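Local coordinates for hypothetical protein yibA (Escherichia coli, PDB 1OYZ) that is of unknown function, tentatively assigned an oxidoreductase activity, and folds as an almost wholly helical curved array of the HEAT-repeat kind, at residues A[215-218]-A[223-226]; A[230-235]-A[240-245]. All blocks are in the same frame, centred on the assembly; numbering follows the deposited sequence.

Interaction 1 of 2, residues A[215-218]-A[223-226]; sequences GLSY and RVLS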
loop_
_atom_site.group_PDB
_atom_site.type_symbol
_atom_site.label_atom_id
_atom_site.label_comp_id
_atom_site.label_asym_id
_atom_site.label_seq_id
_atom_site.Cartn_x
_atom_site.Cartn_y
_atom_site.Cartn_z
ATOM N N GLY A 215 12.937 2.611 -10.172
ATOM C CA GLY A 215 12.046 2.742 -11.310
ATOM C C GLY A 215 12.777 3.219 -12.566
ATOM O O GLY A 215 12.604 2.654 -13.660
ATOM N N LEU A 216 13.603 4.247 -12.422
ATOM C CA LEU A 216 14.314 4.756 -13.590
ATOM C C LEU A 216 15.327 3.739 -14.073
ATOM O O LEU A 216 15.476 3.539 -15.268
ATOM C CB LEU A 216 14.987 6.103 -13.286
ATOM C CG LEU A 216 13.941 7.219 -13.191
ATOM C CD1 LEU A 216 14.508 8.489 -12.591
ATOM C CD2 LEU A 216 13.397 7.486 -14.580
ATOM N N SER A 217 16.017 3.065 -13.159
ATOM C CA SER A 217 16.999 2.095 -13.618
ATOM C C SER A 217 16.361 0.907 -14.369
ATOM O O SER A 217 16.863 0.492 -15.405
ATOM C CB SER A 217 17.848 1.605 -12.444
ATOM O OG SER A 217 18.323 2.687 -11.687
ATOM N N TYR A 218 15.266 0.350 -13.865
ATOM C CA TYR A 218 14.657 -0.754 -14.592
ATOM C C TYR A 218 14.277 -0.293 -16.004
ATOM O O TYR A 218 14.383 -1.052 -16.970
ATOM C CB TYR A 218 13.438 -1.308 -13.830
ATOM C CG TYR A 218 13.845 -2.309 -12.763
ATOM C CD1 TYR A 218 14.621 -1.916 -11.657
ATOM C CD2 TYR A 218 13.507 -3.664 -12.885
ATOM C CE1 TYR A 218 15.056 -2.853 -10.700
ATOM C CE2 TYR A 218 13.940 -4.608 -11.938
ATOM C CZ TYR A 218 14.714 -4.200 -10.852
ATOM O OH TYR A 218 15.162 -5.139 -9.940
ATOM N N ARG A 223 18.945 9.327 -17.144
ATOM C CA ARG A 223 18.907 10.513 -16.307
ATOM C C ARG A 223 19.110 10.152 -14.818
ATOM O O ARG A 223 19.287 11.040 -13.982
ATOM C CB ARG A 223 17.612 11.300 -16.524
ATOM C CG ARG A 223 17.590 11.985 -17.899
ATOM C CD ARG A 223 16.471 11.460 -18.749
ATOM N NE ARG A 223 15.182 11.933 -18.269
ATOM C CZ ARG A 223 14.009 11.416 -18.621
ATOM N NH1 ARG A 223 13.953 10.391 -19.461
ATOM N NH2 ARG A 223 12.889 11.943 -18.159
ATOM N N VAL A 224 19.134 8.867 -14.469
ATOM C CA VAL A 224 19.352 8.535 -13.048
ATOM C C VAL A 224 20.857 8.469 -12.717
ATOM O O VAL A 224 21.249 8.528 -11.567
ATOM C CB VAL A 224 18.664 7.163 -12.664
ATOM C CG1 VAL A 224 19.540 5.968 -13.108
ATOM C CG2 VAL A 224 18.371 7.099 -11.154
ATOM N N LEU A 225 21.699 8.347 -13.734
ATOM C CA LEU A 225 23.145 8.218 -13.523
ATOM C C LEU A 225 23.816 9.053 -12.447
ATOM O O LEU A 225 24.522 8.534 -11.564
ATOM C CB LEU A 225 23.902 8.476 -14.821
ATOM C CG LEU A 225 24.312 7.247 -15.619
ATOM C CD1 LEU A 225 25.004 6.234 -14.716
ATOM C CD2 LEU A 225 23.068 6.642 -16.242
ATOM N N SER A 226 23.631 10.357 -12.526
ATOM C CA SER A 226 24.281 11.226 -11.553
ATOM C C SER A 226 23.947 10.887 -10.089
ATOM O O SER A 226 24.837 10.749 -9.254
ATOM C CB SER A 226 23.922 12.682 -11.852
ATOM O OG SER A 226 24.832 13.540 -11.191
#

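Interaction 2 of 2, residues A[230-235]-A[240-245]; sequences DELKKN and DIIEAA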
loop_
_atom_site.group_PDB
_atom_site.type_symbol
_atom_site.label_atom_id
_atom_site.label_comp_id
_atom_site.label_asym_id
_atom_site.label_seq_id
_atom_site.Cartn_x
_atom_site.Cartn_y
_atom_site.Cartn_z
ATOM N N ASP A 230 26.255 9.113 -6.986
ATOM C CA ASP A 230 26.424 9.644 -5.640
ATOM C C ASP A 230 26.085 8.646 -4.535
ATOM O O ASP A 230 26.755 8.604 -3.508
ATOM C CB ASP A 230 25.560 10.879 -5.414
ATOM C CG ASP A 230 25.941 12.030 -6.310
ATOM O OD1 ASP A 230 25.157 13.006 -6.355
ATOM O OD2 ASP A 230 27.011 11.958 -6.955
ATOM N N GLU A 231 25.023 7.875 -4.746
ATOM C CA GLU A 231 24.563 6.910 -3.768
ATOM C C GLU A 231 25.543 5.773 -3.615
ATOM O O GLU A 231 25.768 5.287 -2.502
ATOM C CB GLU A 231 23.199 6.367 -4.180
ATOM C CG GLU A 231 22.128 7.396 -4.021
ATOM C CD GLU A 231 21.951 7.806 -2.581
ATOM O OE1 GLU A 231 21.650 8.990 -2.333
ATOM O OE2 GLU A 231 22.120 6.941 -1.691
ATOM N N LEU A 232 26.134 5.336 -4.722
ATOM C CA LEU A 232 27.080 4.242 -4.610
ATOM C C LEU A 232 28.352 4.675 -3.908
ATOM O O LEU A 232 29.099 3.831 -3.452
ATOM C CB LEU A 232 27.407 3.654 -5.995
ATOM C CG LEU A 232 26.255 2.954 -6.730
ATOM C CD1 LEU A 232 26.544 2.888 -8.234
ATOM C CD2 LEU A 232 26.067 1.544 -6.145
ATOM N N LYS A 233 28.603 5.974 -3.779
ATOM C CA LYS A 233 29.854 6.388 -3.127
ATOM C C LYS A 233 29.747 6.574 -1.621
ATOM O O LYS A 233 30.725 6.892 -0.948
ATOM C CB LYS A 233 30.398 7.669 -3.765
ATOM C CG LYS A 233 30.814 7.475 -5.213
ATOM C CD LYS A 233 31.393 8.750 -5.778
ATOM C CE LYS A 233 32.067 8.514 -7.123
ATOM N NZ LYS A 233 32.884 9.716 -7.490
ATOM N N LYS A 234 28.560 6.362 -1.084
ATOM C CA LYS A 234 28.387 6.523 0.341
ATOM C C LYS A 234 29.067 5.409 1.136
ATOM O O LYS A 234 29.367 4.330 0.616
ATOM C CB LYS A 234 26.897 6.612 0.655
ATOM C CG LYS A 234 26.275 7.872 0.040
ATOM C CD LYS A 234 24.801 8.008 0.369
ATOM C CE LYS A 234 24.265 9.370 -0.024
ATOM N NZ LYS A 234 22.807 9.465 0.279
ATOM N N ASN A 235 29.330 5.708 2.398
ATOM C CA ASN A 235 29.961 4.781 3.314
ATOM C C ASN A 235 28.981 3.630 3.585
ATOM O O ASN A 235 29.364 2.462 3.652
ATOM C CB ASN A 235 30.295 5.513 4.603
ATOM C CG ASN A 235 31.457 4.903 5.312
ATOM O OD1 ASN A 235 32.592 4.975 4.831
ATOM N ND2 ASN A 235 31.196 4.284 6.467
ATOM N N ASP A 240 19.323 -1.906 -2.716
ATOM C CA ASP A 240 18.506 -1.607 -3.884
ATOM C C ASP A 240 19.302 -0.702 -4.873
ATOM O O ASP A 240 19.140 -0.820 -6.076
ATOM C CB ASP A 240 17.218 -0.855 -3.461
ATOM C CG ASP A 240 16.107 -1.784 -2.896
ATOM O OD1 ASP A 240 15.532 -2.572 -3.662
ATOM O OD2 ASP A 240 15.798 -1.706 -1.686
ATOM N N ILE A 241 20.138 0.201 -4.362
ATOM C CA ILE A 241 20.890 1.094 -5.235
ATOM C C ILE A 241 21.907 0.294 -6.024
ATOM O O ILE A 241 22.038 0.440 -7.244
ATOM C CB ILE A 241 21.551 2.251 -4.408
ATOM C CG1 ILE A 241 20.598 3.451 -4.388
ATOM C CG2 ILE A 241 22.901 2.694 -5.000
ATOM C CD1 ILE A 241 19.202 3.110 -3.961
ATOM N N ILE A 242 22.588 -0.601 -5.332
ATOM C CA ILE A 242 23.573 -1.441 -5.982
ATOM C C ILE A 242 22.876 -2.276 -7.036
ATOM O O ILE A 242 23.352 -2.416 -8.159
ATOM C CB ILE A 242 24.247 -2.338 -4.949
ATOM C CG1 ILE A 242 24.827 -1.449 -3.850
ATOM C CG2 ILE A 242 25.317 -3.225 -5.634
ATOM C CD1 ILE A 242 25.584 -2.220 -2.748
ATOM N N GLU A 243 21.713 -2.796 -6.682
ATOM C CA GLU A 243 20.944 -3.616 -7.598
ATOM C C GLU A 243 20.457 -2.819 -8.827
ATOM O O GLU A 243 20.465 -3.328 -9.963
ATOM C CB GLU A 243 19.752 -4.201 -6.853
ATOM C CG GLU A 243 18.742 -4.857 -7.751
ATOM C CD GLU A 243 19.256 -6.145 -8.296
ATOM O OE1 GLU A 243 18.525 -6.818 -9.067
ATOM O OE2 GLU A 243 20.406 -6.489 -7.945
ATOM N N ALA A 244 20.004 -1.587 -8.585
ATOM C CA ALA A 244 19.540 -0.702 -9.660
ATOM C C ALA A 244 20.719 -0.423 -10.605
ATOM O O ALA A 244 20.559 -0.358 -11.826
ATOM C CB ALA A 244 19.025 0.601 -9.079
ATOM N N ALA A 245 21.899 -0.264 -10.015
ATOM C CA ALA A 245 23.094 -0.021 -10.792
ATOM C C ALA A 245 23.285 -1.140 -11.831
ATOM O O ALA A 245 23.651 -0.874 -12.984
ATOM C CB ALA A 245 24.316 0.104 -9.868
#

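Interaction 1 of 2, residues A[215-218]-A[223-226]
Leu216 and Val224 bring the two backbones together, their CA atoms 6.3 Å apart, where the last turn of helix 206-218 meets the beginning of the region that carries helix 225-232. Four non-helical residues make the turn between the segments, so this is a contact between a helix end and the chain that has just come round from it. No hydrogen bond joins the segments; they meet by van der Waals packing, one contact of which involves a hydroxyl oxygen. Val224 is the side chain in the middle. Its CB lies against Leu216 CB at 3.9 Å, and the two methyls fork from there to different neighbours. With chi1 at 80°, CG1 stands between the backbone N and the carbonyl carbon and reaches the side of Ser217, where it meets OG at 3.8 Å. CG2, the other branch, stays with Leu216 and lies 4.1 Å from its CB. The hydroxyl of Ser217 has its hydrogen-bond partner in Ile213 O, one turn back in its own helix, so its meeting with the valine methyl is plain packing. Leu216 meets Val224 through CB, and its side chain also packs on Phe197 and Val198 of helix 191-200, while Arg223 makes salt bridges to Asp221 of the turn and to Asp195 of helix 191-200. Ser217 touches Ala244 of helix 239-248, so the corner lies between the preceding and following helices of a HEAT-like stack.

Interaction 2 of 2, residues A[230-235]-A[240-245]
Glu231, which rests its CB on Ile241 CG2 at 3.8 Å, ends in a carboxylate, the flat group of this contact, whose charged partners are Lys234 of its own segment and Arg209 of helix 206-218. Lys234 NZ meets Glu231 OE1 from the syn side at 2.9 Å, 28° out of the carboxylate plane, and makes a weak second bond to OE2. Arg209 forms a salt bridge to OE1 as well, and this pair of positive charges would be expected to keep the acid ionised. A bend at chi2 (-63°) carries the carboxylate to these partners while CB stays on the isoleucine. The segments are the end of helix 225-232 with the loop after it, and the early part of helix 239-248, which turns back across it; such short-linked helix pairs are the building unit of HEAT-type alpha-solenoids. Leu232 fills the join. Its side chain and that of Ile241 run antiparallel alongside each other, Leu232 CD2 lying 3.6 Å from Ile241 CG2. The same methyl lies 3.9 Å from Ile242 CA and 4.0 Å from Ile242 CG1, reaching the helix backbone at that CA. Leu232 CD1 goes to the next turn and touches Ala245 CB at 3.9 Å. Beyond the pair, Leu253 packs on both Leu232 and Ala245, and Val237 of the linking loop touches Ile242.

Helix 225-232 is common to both contacts: interaction 1 involves its beginning, interaction 2 its end, and the chain passes through them in series. Their centres are about 11 Å apart, and they meet directly where Tyr218 OH packs 3.9 Å from Glu243 OE1, helix 206-218 against helix 239-248. All the residues that touch within each contact are buried, and neither has a hydrogen bond between its segments. They differ in polar chemistry: the hydroxyl of interaction 1 finds its hydrogen-bond partner inside its own helix, whereas interaction 2 has an ion pair at its margin that also ties in helix 206-218. Interaction 2 buries somewhat more surface, 197 against 153 Å².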